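Nuclear hormone receptor HR38 (Drosophila melanogaster, PDB 1PDU) is an orphan nuclear receptor, probably a transcription factor, that mediates an atypical ecdysteroid signalling pathway in the fly. Local coordinates at residues C32-E40 with I109-Q120. Residues are numbered along the deposited sequence; the frame is centred on the assembly and turned at random.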
ATOM      1  N   CYS A  32      -4.072 -19.248  -3.901  1.00 56.27           N
ATOM      2  CA  CYS A  32      -5.166 -18.945  -2.980  1.00 55.32           C
ATOM      3  C   CYS A  32      -5.968 -17.679  -3.289  1.00 52.77           C
ATOM      4  O   CYS A  32      -6.683 -17.172  -2.420  1.00 52.91           O
ATOM      5  CB  CYS A  32      -4.630 -18.866  -1.549  1.00 57.70           C
ATOM      6  SG  CYS A  32      -3.729 -20.349  -1.020  1.00 64.94           S
ATOM      7  N   LEU A  33      -5.859 -17.170  -4.514  1.00 48.97           N
ATOM      8  CA  LEU A  33      -6.600 -15.966  -4.901  1.00 45.39           C
ATOM      9  C   LEU A  33      -8.103 -16.225  -4.880  1.00 43.70           C
ATOM     10  O   LEU A  33      -8.536 -17.355  -5.087  1.00 42.68           O
ATOM     11  CB  LEU A  33      -6.193 -15.511  -6.304  1.00 43.09           C
ATOM     12  CG  LEU A  33      -4.728 -15.128  -6.511  1.00 42.70           C
ATOM     13  CD1 LEU A  33      -4.536 -14.648  -7.946  1.00 41.23           C
ATOM     14  CD2 LEU A  33      -4.328 -14.044  -5.519  1.00 40.61           C
ATOM     15  N   ASP A  34      -8.895 -15.186  -4.617  1.00 42.27           N
ATOM     16  CA  ASP A  34     -10.352 -15.331  -4.605  1.00 41.39           C
ATOM     17  C   ASP A  34     -10.927 -14.784  -5.908  1.00 40.12           C
ATOM     18  O   ASP A  34     -10.797 -13.595  -6.200  1.00 39.83           O
ATOM     19  CB  ASP A  34     -10.971 -14.582  -3.427  1.00 43.16           C
ATOM     20  CG  ASP A  34     -12.485 -14.671  -3.422  1.00 45.40           C
ATOM     21  OD1 ASP A  34     -13.016 -15.744  -3.787  1.00 48.71           O
ATOM     22  OD2 ASP A  34     -13.147 -13.679  -3.057  1.00 46.25           O
ATOM     23  N   TYR A  35     -11.563 -15.651  -6.686  1.00 38.64           N
ATOM     24  CA  TYR A  35     -12.124 -15.244  -7.969  1.00 38.86           C
ATOM     25  C   TYR A  35     -13.632 -15.089  -7.973  1.00 39.54           C
ATOM     26  O   TYR A  35     -14.224 -14.842  -9.020  1.00 39.29           O
ATOM     27  CB  TYR A  35     -11.728 -16.243  -9.062  1.00 37.17           C
ATOM     28  CG  TYR A  35     -10.241 -16.335  -9.312  1.00 37.28           C
ATOM     29  CD1 TYR A  35      -9.460 -17.303  -8.674  1.00 37.94           C
ATOM     30  CD2 TYR A  35      -9.606 -15.445 -10.176  1.00 37.96           C
ATOM     31  CE1 TYR A  35      -8.079 -17.378  -8.895  1.00 37.86           C
ATOM     32  CE2 TYR A  35      -8.222 -15.514 -10.402  1.00 37.74           C
ATOM     33  CZ  TYR A  35      -7.472 -16.481  -9.758  1.00 36.99           C
ATOM     34  OH  TYR A  35      -6.112 -16.534  -9.967  1.00 39.33           O
ATOM     35  N   SER A  36     -14.253 -15.222  -6.808  1.00 41.73           N
ATOM     36  CA  SER A  36     -15.704 -15.126  -6.709  1.00 44.32           C
ATOM     37  C   SER A  36     -16.330 -13.829  -7.220  1.00 45.18           C
ATOM     38  O   SER A  36     -17.531 -13.794  -7.475  1.00 47.04           O
ATOM     39  CB  SER A  36     -16.146 -15.365  -5.265  1.00 44.58           C
ATOM     40  OG  SER A  36     -15.719 -14.312  -4.423  1.00 47.79           O
ATOM     41  N   HIS A  37     -15.539 -12.769  -7.378  1.00 45.80           N
ATOM     42  CA  HIS A  37     -16.072 -11.492  -7.858  1.00 45.73           C
ATOM     43  C   HIS A  37     -15.631 -11.120  -9.269  1.00 45.25           C
ATOM     44  O   HIS A  37     -16.046 -10.084  -9.790  1.00 44.61           O
ATOM     45  CB  HIS A  37     -15.659 -10.339  -6.935  1.00 48.23           C
ATOM     46  CG  HIS A  37     -16.149 -10.468  -5.525  1.00 51.05           C
ATOM     47  ND1 HIS A  37     -17.466 -10.729  -5.214  1.00 52.55           N
ATOM     48  CD2 HIS A  37     -15.503 -10.323  -4.343  1.00 51.05           C
ATOM     49  CE1 HIS A  37     -17.611 -10.738  -3.900  1.00 52.71           C
ATOM     50  NE2 HIS A  37     -16.435 -10.492  -3.350  1.00 52.17           N
ATOM     51  N   TYR A  38     -14.789 -11.945  -9.883  1.00 45.00           N
ATOM     52  CA  TYR A  38     -14.277 -11.651 -11.222  1.00 45.01           C
ATOM     53  C   TYR A  38     -15.346 -11.606 -12.313  1.00 45.76           C
ATOM     54  O   TYR A  38     -15.373 -10.687 -13.134  1.00 45.65           O
ATOM     55  CB  TYR A  38     -13.204 -12.668 -11.617  1.00 43.00           C
ATOM     56  CG  TYR A  38     -12.678 -12.466 -13.025  1.00 42.30           C
ATOM     57  CD1 TYR A  38     -11.831 -11.394 -13.321  1.00 41.35           C
ATOM     58  CD2 TYR A  38     -13.036 -13.335 -14.065  1.00 41.09           C
ATOM     59  CE1 TYR A  38     -11.348 -11.188 -14.609  1.00 40.82           C
ATOM     60  CE2 TYR A  38     -12.557 -13.143 -15.367  1.00 40.42           C
ATOM     61  CZ  TYR A  38     -11.711 -12.066 -15.630  1.00 42.21           C
ATOM     62  OH  TYR A  38     -11.195 -11.869 -16.898  1.00 41.41           O
ATOM     63  N   GLU A  39     -16.216 -12.606 -12.324  1.00 47.62           N
ATOM     64  CA  GLU A  39     -17.278 -12.688 -13.317  1.00 49.75           C
ATOM     65  C   GLU A  39     -18.085 -11.397 -13.328  1.00 51.64           C
ATOM     66  O   GLU A  39     -18.615 -10.978 -12.296  1.00 50.82           O
ATOM     67  CB  GLU A  39     -18.202 -13.866 -13.005  1.00 49.98           C
ATOM     68  CG  GLU A  39     -19.160 -14.223 -14.131  1.00 51.49           C
ATOM     69  CD  GLU A  39     -20.197 -15.260 -13.721  1.00 52.83           C
ATOM     70  OE1 GLU A  39     -20.916 -15.768 -14.615  1.00 53.76           O
ATOM     71  OE2 GLU A  39     -20.302 -15.560 -12.509  1.00 52.75           O
ATOM     72  N   GLU A  40     -18.165 -10.763 -14.494  1.00 54.02           N
ATOM     73  CA  GLU A  40     -18.925  -9.529 -14.630  1.00 56.99           C
ATOM     74  C   GLU A  40     -20.400  -9.885 -14.538  1.00 58.14           C
ATOM     75  O   GLU A  40     -20.923 -10.633 -15.366  1.00 58.69           O
ATOM     76  CB  GLU A  40     -18.624  -8.847 -15.972  1.00 57.73           C
ATOM     77  CG  GLU A  40     -17.208  -8.282 -16.086  1.00 60.39           C
ATOM     78  CD  GLU A  40     -16.908  -7.684 -17.461  1.00 63.07           C
ATOM     79  OE1 GLU A  40     -15.769  -7.205 -17.669  1.00 64.70           O
ATOM     80  OE2 GLU A  40     -17.807  -7.698 -18.337  1.00 62.98           O
ATOM     81  N   ILE A 109      -5.191  -7.630  -8.937  1.00 32.37           N
ATOM     82  CA  ILE A 109      -5.223  -8.433  -7.718  1.00 30.40           C
ATOM     83  C   ILE A 109      -5.028  -7.564  -6.479  1.00 30.68           C
ATOM     84  O   ILE A 109      -4.140  -6.718  -6.436  1.00 29.73           O
ATOM     85  CB  ILE A 109      -4.118  -9.512  -7.741  1.00 28.68           C
ATOM     86  CG1 ILE A 109      -4.343 -10.461  -8.914  1.00 30.04           C
ATOM     87  CG2 ILE A 109      -4.124 -10.309  -6.442  1.00 27.24           C
ATOM     88  CD1 ILE A 109      -3.184 -11.438  -9.131  1.00 31.96           C
ATOM     89  N   PHE A 110      -5.863  -7.781  -5.472  1.00 31.67           N
ATOM     90  CA  PHE A 110      -5.778  -7.023  -4.229  1.00 33.42           C
ATOM     91  C   PHE A 110      -5.211  -7.912  -3.125  1.00 34.69           C
ATOM     92  O   PHE A 110      -5.457  -9.126  -3.099  1.00 34.13           O
ATOM     93  CB  PHE A 110      -7.159  -6.492  -3.866  1.00 33.23           C
ATOM     94  CG  PHE A 110      -7.768  -5.646  -4.942  1.00 34.39           C
ATOM     95  CD1 PHE A 110      -8.374  -6.232  -6.049  1.00 34.19           C
ATOM     96  CD2 PHE A 110      -7.711  -4.259  -4.866  1.00 36.17           C
ATOM     97  CE1 PHE A 110      -8.915  -5.450  -7.062  1.00 35.82           C
ATOM     98  CE2 PHE A 110      -8.250  -3.466  -5.877  1.00 36.36           C
ATOM     99  CZ  PHE A 110      -8.852  -4.062  -6.976  1.00 35.64           C
ATOM    100  N   CYS A 111      -4.452  -7.317  -2.211  1.00 35.96           N
ATOM    101  CA  CYS A 111      -3.813  -8.104  -1.163  1.00 36.87           C
ATOM    102  C   CYS A 111      -4.737  -8.892  -0.241  1.00 37.35           C
ATOM    103  O   CYS A 111      -4.274  -9.588   0.663  1.00 37.67           O
ATOM    104  CB  CYS A 111      -2.845  -7.229  -0.355  1.00 37.26           C
ATOM    105  SG  CYS A 111      -3.533  -5.763   0.380  1.00 40.27           S
ATOM    106  N   ASN A 112      -6.044  -8.799  -0.468  1.00 37.47           N
ATOM    107  CA  ASN A 112      -6.980  -9.574   0.334  1.00 35.29           C
ATOM    108  C   ASN A 112      -7.304 -10.811  -0.497  1.00 34.36           C
ATOM    109  O   ASN A 112      -8.168 -11.610  -0.145  1.00 34.58           O
ATOM    110  CB  ASN A 112      -8.240  -8.759   0.648  1.00 35.84           C
ATOM    111  CG  ASN A 112      -9.145  -8.572  -0.556  1.00 37.02           C
ATOM    112  OD1 ASN A 112      -8.692  -8.507  -1.705  1.00 36.57           O
ATOM    113  ND2 ASN A 112     -10.437  -8.462  -0.293  1.00 35.41           N
ATOM    114  N   GLY A 113      -6.577 -10.960  -1.601  1.00 33.26           N
ATOM    115  CA  GLY A 113      -6.767 -12.099  -2.486  1.00 32.47           C
ATOM    116  C   GLY A 113      -7.806 -11.926  -3.589  1.00 32.05           C
ATOM    117  O   GLY A 113      -7.825 -12.691  -4.555  1.00 31.14           O
ATOM    118  N   THR A 114      -8.672 -10.924  -3.451  1.00 31.23           N
ATOM    119  CA  THR A 114      -9.708 -10.671  -4.447  1.00 31.06           C
ATOM    120  C   THR A 114      -9.130 -10.193  -5.770  1.00 29.90           C
ATOM    121  O   THR A 114      -8.244  -9.337  -5.795  1.00 29.79           O
ATOM    122  CB  THR A 114     -10.713  -9.618  -3.948  1.00 31.63           C
ATOM    123  OG1 THR A 114     -11.444 -10.150  -2.837  1.00 33.65           O
ATOM    124  CG2 THR A 114     -11.687  -9.225  -5.066  1.00 32.02           C
ATOM    125  N   VAL A 115      -9.637 -10.761  -6.864  1.00 29.06           N
ATOM    126  CA  VAL A 115      -9.204 -10.403  -8.213  1.00 29.09           C
ATOM    127  C   VAL A 115     -10.422  -9.905  -8.983  1.00 29.58           C
ATOM    128  O   VAL A 115     -11.495 -10.496  -8.897  1.00 30.53           O
ATOM    129  CB  VAL A 115      -8.633 -11.623  -8.971  1.00 29.97           C
ATOM    130  CG1 VAL A 115      -8.171 -11.206 -10.372  1.00 29.42           C
ATOM    131  CG2 VAL A 115      -7.496 -12.238  -8.183  1.00 30.30           C
ATOM    132  N   LEU A 116     -10.256  -8.818  -9.728  1.00 30.74           N
ATOM    133  CA  LEU A 116     -11.342  -8.242 -10.524  1.00 31.49           C
ATOM    134  C   LEU A 116     -10.781  -7.769 -11.859  1.00 31.67           C
ATOM    135  O   LEU A 116      -9.558  -7.719 -12.045  1.00 30.93           O
ATOM    136  CB  LEU A 116     -11.946  -7.025  -9.812  1.00 32.65           C
ATOM    137  CG  LEU A 116     -12.454  -7.113  -8.370  1.00 34.72           C
ATOM    138  CD1 LEU A 116     -12.589  -5.702  -7.803  1.00 34.42           C
ATOM    139  CD2 LEU A 116     -13.785  -7.848  -8.325  1.00 34.32           C
ATOM    140  N   HIS A 117     -11.672  -7.421 -12.786  1.00 32.27           N
ATOM    141  CA  HIS A 117     -11.238  -6.878 -14.070  1.00 32.44           C
ATOM    142  C   HIS A 117     -10.883  -5.428 -13.768  1.00 32.91           C
ATOM    143  O   HIS A 117     -11.468  -4.815 -12.876  1.00 33.21           O
ATOM    144  CB  HIS A 117     -12.366  -6.814 -15.103  1.00 30.53           C
ATOM    145  CG  HIS A 117     -12.824  -8.133 -15.632  1.00 30.80           C
ATOM    146  ND1 HIS A 117     -13.664  -8.969 -14.926  1.00 32.02           N
ATOM    147  CD2 HIS A 117     -12.658  -8.707 -16.849  1.00 30.73           C
ATOM    148  CE1 HIS A 117     -14.002  -9.995 -15.687  1.00 32.38           C
ATOM    149  NE2 HIS A 117     -13.407  -9.860 -16.860  1.00 31.92           N
ATOM    150  N   ARG A 118      -9.944  -4.868 -14.514  1.00 34.77           N
ATOM    151  CA  ARG A 118      -9.609  -3.472 -14.321  1.00 35.67           C
ATOM    152  C   ARG A 118     -10.859  -2.656 -14.612  1.00 36.40           C
ATOM    153  O   ARG A 118     -11.077  -1.601 -14.015  1.00 37.93           O
ATOM    154  CB  ARG A 118      -8.489  -3.064 -15.267  1.00 35.72           C
ATOM    155  CG  ARG A 118      -7.253  -3.879 -15.045  1.00 38.08           C
ATOM    156  CD  ARG A 118      -6.010  -3.166 -15.492  1.00 39.09           C
ATOM    157  NE  ARG A 118      -4.830  -3.882 -15.017  1.00 39.88           N
ATOM    158  CZ  ARG A 118      -3.580  -3.511 -15.264  1.00 40.39           C
ATOM    159  NH1 ARG A 118      -3.335  -2.425 -15.989  1.00 39.51           N
ATOM    160  NH2 ARG A 118      -2.576  -4.230 -14.776  1.00 40.72           N
ATOM    161  N   THR A 119     -11.690  -3.157 -15.521  1.00 36.05           N
ATOM    162  CA  THR A 119     -12.920  -2.467 -15.891  1.00 37.40           C
ATOM    163  C   THR A 119     -13.980  -2.440 -14.791  1.00 38.20           C
ATOM    164  O   THR A 119     -14.823  -1.548 -14.772  1.00 38.85           O
ATOM    165  CB  THR A 119     -13.528  -3.071 -17.165  1.00 37.35           C
ATOM    166  OG1 THR A 119     -13.758  -4.475 -16.971  1.00 37.51           O
ATOM    167  CG2 THR A 119     -12.582  -2.855 -18.349  1.00 35.47           C
ATOM    168  N   GLN A 120     -13.954  -3.410 -13.881  1.00 39.36           N
ATOM    169  CA  GLN A 120     -14.918  -3.423 -12.779  1.00 40.57           C
ATOM    170  C   GLN A 120     -14.474  -2.419 -11.713  1.00 42.53           C
ATOM    171  O   GLN A 120     -15.253  -2.040 -10.845  1.00 43.47           O
ATOM    172  CB  GLN A 120     -14.997  -4.803 -12.128  1.00 39.40           C
ATOM    173  CG  GLN A 120     -15.621  -5.901 -12.974  1.00 38.58           C
ATOM    174  CD  GLN A 120     -15.411  -7.282 -12.367  1.00 36.94           C
ATOM    175  OE1 GLN A 120     -14.277  -7.703 -12.139  1.00 35.47           O
ATOM    176  NE2 GLN A 120     -16.503  -7.992 -12.108  1.00 37.86           N
TER
HETATM  177  O   HOH W   1     -11.173 -12.225  -0.717  1.00 53.81           O
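His117 lies between Tyr38 and Glu40. The phenol ring of Tyr38 covers one face of the imidazole in an offset stack, centroids 3.7 Å apart and planes only 9° from parallel. Glu40 crosses the opposite face, its CG making a CH-pi contact 4.0 Å from the centroid of the His117 ring. Tyr38 reaches this position with its CG anti to the backbone N (chi1 177°). In the imidazole plane, His117 ND1 donates to Gln120 OE1 at 3.1 Å, which fixes the rotation of the ring. Gln120 OE1 also receives the backbone N of His117 on a lone pair, in a nearly straight bond of 2.7 Å. With its carbonyl held twice, the amide of Gln120 turns NE2 to the backbone O of His37, 3.2 Å away.

Toward the other end, a single beta bridge joins the backbones: Asp34 N donates to Gly113 O (2.7 Å), and Val115 N returns a bond to Asp34 O. Beside the bridge, Leu33 CD1 packs against Ile109 CD1 and Val115 CG2. A water links Thr114 OG1 with Asn112 O, and more weakly with Asp34 OD2.

The loop between helices 15-25 and 45-67 is thus laid along the beta-hairpin of the ligand-binding domain, strands 107-109 and 115-117. Phe110, in the hairpin turn, packs inward on helices 45-67, 78-100 and 118-125.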